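Local atomic coordinates of glycerol-3-phosphate dehydrogenase [NAD(+)] (Dunaliella salina, PDB entry 6IUY), a protein that probably interconverts dihydroxyacetone phosphate and sn-glycerol 3-phosphate with NAD(H), and joins this dehydrogenase to a phosphatase domain for making glycerol from dihydroxyacetone phosphate. Residues A[292-306]-A[327-340]. Residues are numbered along the deposited sequence; the frame is centred on the assembly and turned at random.
Sequences KEVTMWVHEEKHSGR and LGENVKATSDLIEA. With NAD (nicotinamide-adenine-dinucleotide), chain C.
Leu337 lies across one face of the Trp297 indole: its CB stands 3.8 Å from the centroid of the five-membered ring, 23° off the normal, while CD1 reaches CD2 of Trp297, offset toward the rim. The ring is turned out to the helix that begins at Leu337 by CG standing anti to the backbone N (chi1 176°), and its NE1 makes a weak, bent hydrogen bond to Ser335 O (3.1 Å, 134°). A water bridges the same carbonyl to Glu300 N. CB of Ala340 closes on CB of Trp297 and on CG2 of Thr295. Were Trp297 replaced by alanine, CB and CD1 of Leu337 would probably lose the ring face they rest on, opening a gap between strand and helix.

Beneath the indole, strands 293-297 and 331-334 run parallel. Val294 N donates to Asn330 O and Val298 N to Thr334 O, with the intervening bonds alternating between the strands. Helix 307-315 connects the two strands in a beta-alpha-beta unit of the Rossmann-type NAD domain, 331-334 being the outermost strand there. On the sheet face away from the indole, Met296 CE meets Leu327 CD1 (3.8 Å).

At one end, Asn330 ND2 donates almost straight to Lys292 O (2.8 Å), which lies in its amide plane. At the other, Arg306 NH1 meets Ser335 OG in the guanidinium plane. Asp336 caps the helix through Glu339 N, and Thr334 OG1 accepts from Asp336 N in an ST turn. Just past the strand, the His299 ring covers the adenine of NAD, C6A lying 3.6 Å above the imidazole plane.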
# COMPACT_ATOMS: atom_id res chain seq x y z
N LYS A 292 28.49 19.45 -16.53
CA LYS A 292 28.46 18.24 -17.34
C LYS A 292 29.14 17.08 -16.63
O LYS A 292 28.67 15.94 -16.68
CB LYS A 292 29.12 18.46 -18.70
CG LYS A 292 29.04 17.22 -19.58
CD LYS A 292 29.67 17.44 -20.95
CE LYS A 292 29.47 16.22 -21.84
NZ LYS A 292 29.97 16.45 -23.23
N GLU A 293 30.23 17.39 -15.95
CA GLU A 293 31.02 16.35 -15.31
C GLU A 293 30.55 16.00 -13.91
O GLU A 293 30.38 16.87 -13.04
CB GLU A 293 32.48 16.78 -15.26
CG GLU A 293 33.35 15.86 -14.42
CD GLU A 293 34.84 16.22 -14.51
OE1 GLU A 293 35.44 15.89 -15.56
OE2 GLU A 293 35.39 16.80 -13.55
N VAL A 294 30.39 14.70 -13.66
CA VAL A 294 29.99 14.24 -12.34
C VAL A 294 31.17 13.62 -11.65
O VAL A 294 31.83 12.76 -12.21
CB VAL A 294 28.85 13.18 -12.41
CG1 VAL A 294 28.44 12.75 -11.02
CG2 VAL A 294 27.68 13.71 -13.16
N THR A 295 31.41 13.99 -10.40
CA THR A 295 32.55 13.46 -9.70
C THR A 295 32.08 12.28 -8.86
O THR A 295 31.00 12.33 -8.27
CB THR A 295 33.21 14.55 -8.83
OG1 THR A 295 33.69 15.58 -9.69
CG2 THR A 295 34.35 14.02 -8.05
N MET A 296 32.85 11.20 -8.84
CA MET A 296 32.49 10.07 -7.99
C MET A 296 33.64 9.74 -7.05
O MET A 296 34.71 9.37 -7.51
CB MET A 296 32.12 8.85 -8.84
CG MET A 296 32.10 7.53 -8.08
SD MET A 296 31.27 6.20 -9.01
CE MET A 296 32.47 5.80 -10.29
N TRP A 297 33.41 9.88 -5.75
CA TRP A 297 34.37 9.37 -4.77
C TRP A 297 34.37 7.86 -4.73
O TRP A 297 33.32 7.20 -4.52
CB TRP A 297 34.06 9.90 -3.38
CG TRP A 297 34.98 9.34 -2.30
CD1 TRP A 297 36.32 9.55 -2.17
CD2 TRP A 297 34.60 8.49 -1.20
NE1 TRP A 297 36.80 8.90 -1.06
CE2 TRP A 297 35.76 8.23 -0.45
CE3 TRP A 297 33.38 7.93 -0.79
CZ2 TRP A 297 35.75 7.44 0.70
CZ3 TRP A 297 33.37 7.14 0.36
CH2 TRP A 297 34.55 6.90 1.09
N VAL A 298 35.57 7.31 -4.94
CA VAL A 298 35.81 5.87 -4.91
C VAL A 298 36.73 5.53 -3.75
O VAL A 298 37.92 5.83 -3.81
CB VAL A 298 36.46 5.37 -6.20
CG1 VAL A 298 36.57 3.84 -6.20
CG2 VAL A 298 35.67 5.84 -7.42
N HIS A 299 36.19 4.92 -2.70
CA HIS A 299 37.01 4.47 -1.58
C HIS A 299 38.17 3.61 -2.08
O HIS A 299 37.96 2.71 -2.90
CB HIS A 299 36.18 3.68 -0.60
CG HIS A 299 36.97 3.11 0.54
ND1 HIS A 299 37.28 1.76 0.63
CD2 HIS A 299 37.50 3.68 1.63
CE1 HIS A 299 37.97 1.54 1.73
NE2 HIS A 299 38.12 2.70 2.36
N GLU A 300 39.38 3.90 -1.61
CA GLU A 300 40.54 3.12 -2.04
C GLU A 300 40.64 1.85 -1.24
O GLU A 300 40.62 1.89 -0.02
CB GLU A 300 41.83 3.93 -1.90
CG GLU A 300 43.05 3.21 -2.42
CD GLU A 300 44.33 4.06 -2.33
OE1 GLU A 300 45.12 3.82 -1.40
OE2 GLU A 300 44.53 4.95 -3.18
N GLU A 301 40.75 0.72 -1.91
CA GLU A 301 40.90 -0.55 -1.21
C GLU A 301 42.32 -1.05 -1.38
O GLU A 301 42.92 -0.84 -2.45
CB GLU A 301 39.88 -1.57 -1.72
CG GLU A 301 38.45 -1.09 -1.55
CD GLU A 301 37.41 -2.07 -2.10
OE1 GLU A 301 37.06 -3.05 -1.42
OE2 GLU A 301 36.94 -1.83 -3.22
N LYS A 302 42.84 -1.70 -0.34
CA LYS A 302 44.22 -2.17 -0.28
C LYS A 302 44.61 -3.05 -1.45
O LYS A 302 45.73 -2.94 -1.95
CB LYS A 302 44.47 -2.92 1.03
CG LYS A 302 44.57 -1.99 2.23
CD LYS A 302 44.61 -2.76 3.55
CE LYS A 302 44.50 -1.81 4.74
NZ LYS A 302 44.35 -2.53 6.04
N HIS A 303 43.70 -3.89 -1.93
CA HIS A 303 44.06 -4.88 -2.94
C HIS A 303 44.02 -4.30 -4.35
O HIS A 303 44.39 -4.96 -5.32
CB HIS A 303 43.16 -6.12 -2.83
CG HIS A 303 41.71 -5.84 -3.03
ND1 HIS A 303 41.14 -5.72 -4.28
CD2 HIS A 303 40.70 -5.64 -2.14
CE1 HIS A 303 39.86 -5.44 -4.16
NE2 HIS A 303 39.57 -5.39 -2.87
N SER A 304 43.57 -3.06 -4.48
CA SER A 304 43.63 -2.48 -5.81
C SER A 304 44.25 -1.08 -5.80
O SER A 304 44.70 -0.60 -6.84
CB SER A 304 42.24 -2.45 -6.44
OG SER A 304 41.35 -1.84 -5.54
N GLY A 305 44.27 -0.43 -4.65
CA GLY A 305 44.93 0.87 -4.57
C GLY A 305 44.43 1.87 -5.60
O GLY A 305 43.23 1.99 -5.84
N ARG A 306 45.37 2.57 -6.21
CA ARG A 306 45.11 3.67 -7.11
C ARG A 306 44.69 3.21 -8.48
O ARG A 306 44.12 3.97 -9.27
CB ARG A 306 46.37 4.54 -7.24
CG ARG A 306 46.21 5.74 -8.14
CD ARG A 306 45.98 6.99 -7.32
NE ARG A 306 44.86 7.82 -7.80
CZ ARG A 306 43.88 8.25 -7.01
NH1 ARG A 306 43.89 7.94 -5.72
NH2 ARG A 306 42.89 9.01 -7.50
N LEU A 327 29.87 3.49 -17.53
CA LEU A 327 29.48 4.75 -16.91
C LEU A 327 29.87 5.71 -18.00
O LEU A 327 30.86 5.45 -18.70
CB LEU A 327 30.23 5.02 -15.60
CG LEU A 327 30.50 3.77 -14.77
CD1 LEU A 327 31.18 4.13 -13.48
CD2 LEU A 327 29.21 3.02 -14.46
N GLY A 328 29.12 6.78 -18.24
CA GLY A 328 29.45 7.59 -19.41
C GLY A 328 30.86 8.21 -19.46
O GLY A 328 31.71 8.01 -18.58
N GLU A 329 31.11 9.00 -20.49
CA GLU A 329 32.41 9.66 -20.59
C GLU A 329 32.55 10.90 -19.71
O GLU A 329 33.63 11.48 -19.64
CB GLU A 329 32.70 10.01 -22.04
CG GLU A 329 32.70 8.77 -22.93
CD GLU A 329 33.06 9.08 -24.35
OE1 GLU A 329 33.58 10.19 -24.60
OE2 GLU A 329 32.82 8.21 -25.23
N ASN A 330 31.47 11.31 -19.04
CA ASN A 330 31.53 12.51 -18.20
C ASN A 330 31.54 12.20 -16.71
O ASN A 330 31.11 13.01 -15.89
CB ASN A 330 30.36 13.46 -18.54
CG ASN A 330 28.98 12.79 -18.45
OD1 ASN A 330 28.74 11.71 -18.99
ND2 ASN A 330 28.05 13.47 -17.79
N VAL A 331 32.07 11.03 -16.35
CA VAL A 331 32.16 10.62 -14.96
C VAL A 331 33.62 10.65 -14.55
O VAL A 331 34.46 10.09 -15.24
CB VAL A 331 31.56 9.20 -14.75
CG1 VAL A 331 31.94 8.63 -13.39
CG2 VAL A 331 30.05 9.23 -14.92
N LYS A 332 33.93 11.31 -13.44
CA LYS A 332 35.33 11.47 -13.06
C LYS A 332 35.53 10.98 -11.65
O LYS A 332 34.94 11.50 -10.71
CB LYS A 332 35.77 12.94 -13.18
CG LYS A 332 37.30 13.13 -13.27
CD LYS A 332 37.89 12.18 -14.33
CE LYS A 332 39.09 12.76 -15.07
NZ LYS A 332 38.78 13.05 -16.51
N ALA A 333 36.38 9.97 -11.51
CA ALA A 333 36.58 9.29 -10.25
C ALA A 333 37.76 9.84 -9.50
O ALA A 333 38.81 10.08 -10.09
CB ALA A 333 36.80 7.81 -10.50
N THR A 334 37.62 9.98 -8.19
CA THR A 334 38.76 10.28 -7.35
C THR A 334 38.62 9.61 -6.00
O THR A 334 37.51 9.39 -5.51
CB THR A 334 38.94 11.79 -7.14
OG1 THR A 334 39.77 11.99 -5.99
CG2 THR A 334 37.59 12.46 -6.88
N SER A 335 39.76 9.31 -5.39
CA SER A 335 39.80 8.59 -4.12
C SER A 335 39.85 9.52 -2.94
O SER A 335 39.83 9.06 -1.80
CB SER A 335 41.01 7.68 -4.06
OG SER A 335 42.18 8.48 -3.94
N ASP A 336 39.95 10.83 -3.18
CA ASP A 336 40.00 11.75 -2.05
C ASP A 336 38.63 12.32 -1.76
O ASP A 336 38.04 12.97 -2.62
CB ASP A 336 40.99 12.90 -2.30
CG ASP A 336 41.31 13.65 -1.03
OD1 ASP A 336 42.31 13.30 -0.38
OD2 ASP A 336 40.56 14.56 -0.67
N LEU A 337 38.13 12.06 -0.56
CA LEU A 337 36.75 12.35 -0.22
C LEU A 337 36.50 13.85 -0.14
O LEU A 337 35.49 14.34 -0.64
CB LEU A 337 36.38 11.67 1.10
CG LEU A 337 35.00 12.04 1.63
CD1 LEU A 337 33.88 11.61 0.67
CD2 LEU A 337 34.78 11.45 3.00
N ILE A 338 37.43 14.57 0.48
CA ILE A 338 37.31 16.03 0.60
C ILE A 338 37.34 16.68 -0.78
O ILE A 338 36.53 17.54 -1.10
CB ILE A 338 38.43 16.62 1.48
CG1 ILE A 338 38.44 15.94 2.85
CG2 ILE A 338 38.26 18.15 1.62
CD1 ILE A 338 37.06 15.91 3.48
N GLU A 339 38.28 16.26 -1.61
CA GLU A 339 38.41 16.87 -2.91
C GLU A 339 37.18 16.57 -3.78
O GLU A 339 36.75 17.43 -4.56
CB GLU A 339 39.69 16.39 -3.60
CG GLU A 339 39.84 16.89 -5.02
CD GLU A 339 39.95 15.75 -6.03
OE1 GLU A 339 40.81 14.86 -5.83
OE2 GLU A 339 39.17 15.74 -7.01
N ALA A 340 36.61 15.37 -3.64
CA ALA A 340 35.42 15.00 -4.41
C ALA A 340 34.25 15.91 -4.09
O ALA A 340 33.44 16.25 -4.95
CB ALA A 340 35.04 13.52 -4.13
PA NAD C . 28.07 -2.27 -2.56
O1A NAD C . 28.32 -2.59 -3.98
O2A NAD C . 27.12 -3.23 -1.85
O5B NAD C . 29.46 -2.28 -1.72
C5B NAD C . 30.71 -2.06 -2.38
C4B NAD C . 31.35 -0.74 -1.89
O4B NAD C . 31.70 -0.85 -0.63
C3B NAD C . 32.66 -0.49 -2.63
O3B NAD C . 32.55 0.46 -3.59
C2B NAD C . 33.64 -0.04 -1.54
O2B NAD C . 34.37 1.17 -2.03
C1B NAD C . 32.88 0.21 -0.53
N9A NAD C . 33.61 0.04 0.66
C8A NAD C . 34.22 -1.07 1.12
N7A NAD C . 34.80 -0.75 2.30
C5A NAD C . 34.56 0.56 2.56
C6A NAD C . 34.93 1.39 3.61
N6A NAD C . 35.71 1.04 4.74
N1A NAD C . 34.54 2.67 3.61
C2A NAD C . 33.78 3.15 2.58
N3A NAD C . 33.43 2.34 1.56
C4A NAD C . 33.82 1.05 1.55
O3 NAD C . 27.46 -0.78 -2.51
PN NAD C . 26.13 -0.25 -3.22
O1N NAD C . 25.55 -1.30 -4.15
O2N NAD C . 26.40 1.01 -4.00
O5D NAD C . 25.06 -0.02 -2.07
C5D NAD C . 25.21 1.04 -1.14
C4D NAD C . 23.81 1.40 -0.63
O4D NAD C . 22.93 1.35 -1.62
C3D NAD C . 23.37 0.34 0.37
O3D NAD C . 22.86 0.96 1.45
C2D NAD C . 22.27 -0.47 -0.37
O2D NAD C . 21.37 -1.04 0.68
C1D NAD C . 21.70 0.41 -1.15
N1N NAD C . 21.06 -0.13 -2.33
C2N NAD C . 21.65 -1.11 -3.11
C3N NAD C . 20.99 -1.59 -4.24
C7N NAD C . 21.67 -2.71 -5.07
O7N NAD C . 21.03 -3.34 -5.88
N7N NAD C . 23.07 -2.97 -4.86
C4N NAD C . 19.76 -1.09 -4.62
C5N NAD C . 19.19 -0.09 -3.86
C6N NAD C . 19.85 0.39 -2.73
O HOH W 1 39.90 6.73 -0.31